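Long-range contact in cellobiose 2-epimerase (Spirochaeta thermophila DSM 6192, PDB 5ZIG), which probably catalyses the reversible epimerisation of cellobiose to 4-O-beta-D-glucopyranosyl-D-mannose: residues 157-165 with 237-245. Sequence-based numbering, arbitrary orientation.
Sequences RDRRHGGYY and YFAEDWAPM
The type I beta turn from Ala239 to Trp242, which joins the antiparallel strands 237-238 and 244-245, presses Glu240, Asp241 and Trp242 against the loop that follows helix 139-156. Trp242 enters edge-on: its NE1 makes two weak hydrogen bonds, to His161 O (3.0 Å) and Gly162 O (3.5 Å), so one N-H is shared between successive carbonyls. Farther along the same edge, Trp242 CZ2 lies 3.8 Å from Gly163 CA, where a side chain would collide with the indole; glycine therefore fits. With CG anti to its carbonyl carbon (chi1 -74°), His161 brings one ring face to Asp241, whose CA forms a CH-pi contact 3.9 Å from the ring centroid.

Glu240 reaches across with CG anti to the backbone N (chi1 -157°) and an extended chain. Its OE2 accepts from Tyr165 OH (3.0 Å) through the anti lone pair, lying near the plane of the tyrosine ring, and a water bridges OE2 to Asp158 OD2. OD1 of Asp158 is 3.8 Å from OE2 of Glu240, a closeness that would be unfavourable if both acids are charged; the salt bridge from Lys189 to Asp158 OD1 probably eases it, as may Arg160 NH1, 4.2 Å from Glu240 OE1 and too far for a salt bridge. With an alanine here instead of Glu240, Tyr165 OH would probably lose its carboxylate acceptor and the water one of its bonds. Aspartate suits position 158 because OD2 also accepts from His161 N (2.9 Å), three residues on, in an Asx motif.

Lys189, on neighbouring strand 189-190, also bonds Glu240 O and Gly162 O, tying both segments to the sheet, while Trp242 stacks on His227 and packs against Ile223 of helix 211-228.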
# COMPACT_ATOMS: atom_id res chain seq x y z
N ARG A 157 -12.61 -2.34 -16.47
CA ARG A 157 -12.12 -1.25 -17.30
C ARG A 157 -13.27 -0.48 -17.93
O ARG A 157 -14.18 -1.06 -18.54
CB ARG A 157 -11.19 -1.77 -18.39
CG ARG A 157 -9.73 -1.85 -17.98
CD ARG A 157 -9.02 -0.48 -17.90
NE ARG A 157 -9.48 0.51 -18.88
CZ ARG A 157 -9.02 0.63 -20.13
NH1 ARG A 157 -8.07 -0.19 -20.59
NH2 ARG A 157 -9.50 1.57 -20.91
N ASP A 158 -13.23 0.84 -17.77
CA ASP A 158 -14.06 1.75 -18.54
C ASP A 158 -13.34 1.93 -19.88
O ASP A 158 -12.35 2.65 -19.96
CB ASP A 158 -14.22 3.07 -17.78
CG ASP A 158 -14.98 4.14 -18.57
OD1 ASP A 158 -15.30 5.17 -17.94
OD2 ASP A 158 -15.27 3.96 -19.78
N ARG A 159 -13.84 1.26 -20.92
CA ARG A 159 -13.18 1.31 -22.21
C ARG A 159 -13.53 2.57 -23.00
O ARG A 159 -12.88 2.84 -24.01
CB ARG A 159 -13.54 0.07 -23.03
CG ARG A 159 -13.26 -1.24 -22.30
CD ARG A 159 -11.77 -1.58 -22.26
NE ARG A 159 -11.55 -2.99 -21.91
CZ ARG A 159 -10.38 -3.52 -21.59
NH1 ARG A 159 -9.28 -2.78 -21.56
NH2 ARG A 159 -10.30 -4.81 -21.28
N ARG A 160 -14.53 3.33 -22.56
CA ARG A 160 -14.83 4.61 -23.19
C ARG A 160 -13.88 5.71 -22.72
O ARG A 160 -13.28 6.42 -23.54
CB ARG A 160 -16.28 4.99 -22.91
CG ARG A 160 -16.76 6.30 -23.51
CD ARG A 160 -18.29 6.32 -23.50
NE ARG A 160 -18.85 7.66 -23.62
CZ ARG A 160 -19.79 8.16 -22.82
NH1 ARG A 160 -20.26 7.44 -21.81
NH2 ARG A 160 -20.24 9.40 -23.02
N HIS A 161 -13.75 5.88 -21.40
CA HIS A 161 -13.01 6.99 -20.84
C HIS A 161 -11.69 6.60 -20.18
O HIS A 161 -11.00 7.49 -19.68
CB HIS A 161 -13.87 7.75 -19.82
CG HIS A 161 -14.94 8.59 -20.46
ND1 HIS A 161 -16.26 8.18 -20.53
CD2 HIS A 161 -14.89 9.79 -21.07
CE1 HIS A 161 -16.97 9.11 -21.14
NE2 HIS A 161 -16.16 10.10 -21.48
N GLY A 162 -11.33 5.33 -20.18
CA GLY A 162 -10.09 4.89 -19.57
C GLY A 162 -10.28 4.65 -18.09
O GLY A 162 -11.28 5.03 -17.49
N GLY A 163 -9.30 4.00 -17.47
CA GLY A 163 -9.37 3.77 -16.03
C GLY A 163 -10.37 2.67 -15.69
O GLY A 163 -10.82 1.93 -16.57
N TYR A 164 -10.72 2.58 -14.41
CA TYR A 164 -11.50 1.50 -13.82
C TYR A 164 -12.63 2.05 -12.96
O TYR A 164 -12.44 3.01 -12.20
CB TYR A 164 -10.64 0.53 -12.94
CG TYR A 164 -9.48 -0.11 -13.68
CD1 TYR A 164 -9.53 -1.45 -14.06
CD2 TYR A 164 -8.34 0.61 -13.99
CE1 TYR A 164 -8.51 -2.03 -14.75
CE2 TYR A 164 -7.29 0.03 -14.68
CZ TYR A 164 -7.39 -1.30 -15.06
OH TYR A 164 -6.37 -1.92 -15.75
N TYR A 165 -13.81 1.43 -13.08
CA TYR A 165 -14.88 1.70 -12.13
C TYR A 165 -14.45 1.28 -10.73
O TYR A 165 -13.68 0.33 -10.55
CB TYR A 165 -16.14 0.95 -12.54
CG TYR A 165 -16.63 1.40 -13.89
CD1 TYR A 165 -17.33 2.59 -14.02
CD2 TYR A 165 -16.33 0.68 -15.05
CE1 TYR A 165 -17.76 3.03 -15.24
CE2 TYR A 165 -16.75 1.13 -16.29
CZ TYR A 165 -17.48 2.30 -16.37
OH TYR A 165 -17.92 2.78 -17.59
N TYR A 237 -10.73 12.44 -6.34
CA TYR A 237 -12.02 11.89 -6.73
C TYR A 237 -12.42 12.42 -8.10
O TYR A 237 -12.26 13.61 -8.38
CB TYR A 237 -13.09 12.25 -5.69
CG TYR A 237 -12.79 11.84 -4.26
CD1 TYR A 237 -12.59 10.50 -3.92
CD2 TYR A 237 -12.75 12.80 -3.23
CE1 TYR A 237 -12.32 10.12 -2.61
CE2 TYR A 237 -12.49 12.42 -1.91
CZ TYR A 237 -12.28 11.09 -1.61
OH TYR A 237 -12.03 10.72 -0.31
N PHE A 238 -12.97 11.54 -8.94
CA PHE A 238 -13.18 11.89 -10.34
C PHE A 238 -14.49 11.31 -10.87
O PHE A 238 -14.88 10.19 -10.53
CB PHE A 238 -12.02 11.40 -11.22
CG PHE A 238 -10.66 11.85 -10.73
CD1 PHE A 238 -9.97 11.13 -9.77
CD2 PHE A 238 -10.06 13.00 -11.26
CE1 PHE A 238 -8.70 11.56 -9.33
CE2 PHE A 238 -8.81 13.42 -10.84
CZ PHE A 238 -8.12 12.70 -9.87
N ALA A 239 -15.15 12.08 -11.75
CA ALA A 239 -16.32 11.59 -12.48
C ALA A 239 -15.90 10.51 -13.48
O ALA A 239 -14.72 10.23 -13.67
CB ALA A 239 -17.03 12.73 -13.21
N GLU A 240 -16.90 9.93 -14.15
CA GLU A 240 -16.62 8.91 -15.15
C GLU A 240 -15.70 9.44 -16.24
O GLU A 240 -14.71 8.78 -16.60
CB GLU A 240 -17.93 8.38 -15.75
CG GLU A 240 -17.82 7.00 -16.36
CD GLU A 240 -18.96 6.68 -17.31
OE1 GLU A 240 -19.73 7.61 -17.66
OE2 GLU A 240 -19.10 5.49 -17.70
N ASP A 241 -15.98 10.65 -16.75
CA ASP A 241 -15.15 11.29 -17.76
C ASP A 241 -13.92 12.00 -17.16
O ASP A 241 -13.33 12.84 -17.84
CB ASP A 241 -15.97 12.27 -18.60
CG ASP A 241 -16.49 13.46 -17.79
OD1 ASP A 241 -16.17 13.59 -16.59
OD2 ASP A 241 -17.23 14.28 -18.37
N TRP A 242 -13.56 11.69 -15.91
CA TRP A 242 -12.33 12.13 -15.24
C TRP A 242 -12.39 13.58 -14.78
O TRP A 242 -11.37 14.14 -14.38
CB TRP A 242 -11.09 11.91 -16.11
CG TRP A 242 -10.73 10.47 -16.14
CD1 TRP A 242 -10.90 9.60 -17.18
CD2 TRP A 242 -10.18 9.71 -15.05
NE1 TRP A 242 -10.47 8.34 -16.81
CE2 TRP A 242 -10.02 8.38 -15.51
CE3 TRP A 242 -9.80 10.02 -13.74
CZ2 TRP A 242 -9.50 7.37 -14.71
CZ3 TRP A 242 -9.28 9.02 -12.95
CH2 TRP A 242 -9.14 7.71 -13.43
N ALA A 243 -13.55 14.20 -14.81
CA ALA A 243 -13.68 15.51 -14.20
C ALA A 243 -13.39 15.41 -12.70
O ALA A 243 -13.82 14.45 -12.04
CB ALA A 243 -15.09 16.07 -14.45
N PRO A 244 -12.64 16.36 -12.14
CA PRO A 244 -12.39 16.36 -10.69
C PRO A 244 -13.66 16.51 -9.87
O PRO A 244 -14.53 17.33 -10.17
CB PRO A 244 -11.47 17.57 -10.51
CG PRO A 244 -10.83 17.75 -11.85
CD PRO A 244 -11.86 17.40 -12.84
N MET A 245 -13.77 15.71 -8.82
CA MET A 245 -14.87 15.84 -7.88
C MET A 245 -14.32 16.15 -6.49
O MET A 245 -13.29 15.60 -6.09
CB MET A 245 -15.72 14.57 -7.83
CG MET A 245 -16.46 14.29 -9.12
SD MET A 245 -17.25 12.67 -9.12
CE MET A 245 -18.48 12.86 -7.82
O HOH W 1 -18.45 4.27 -20.38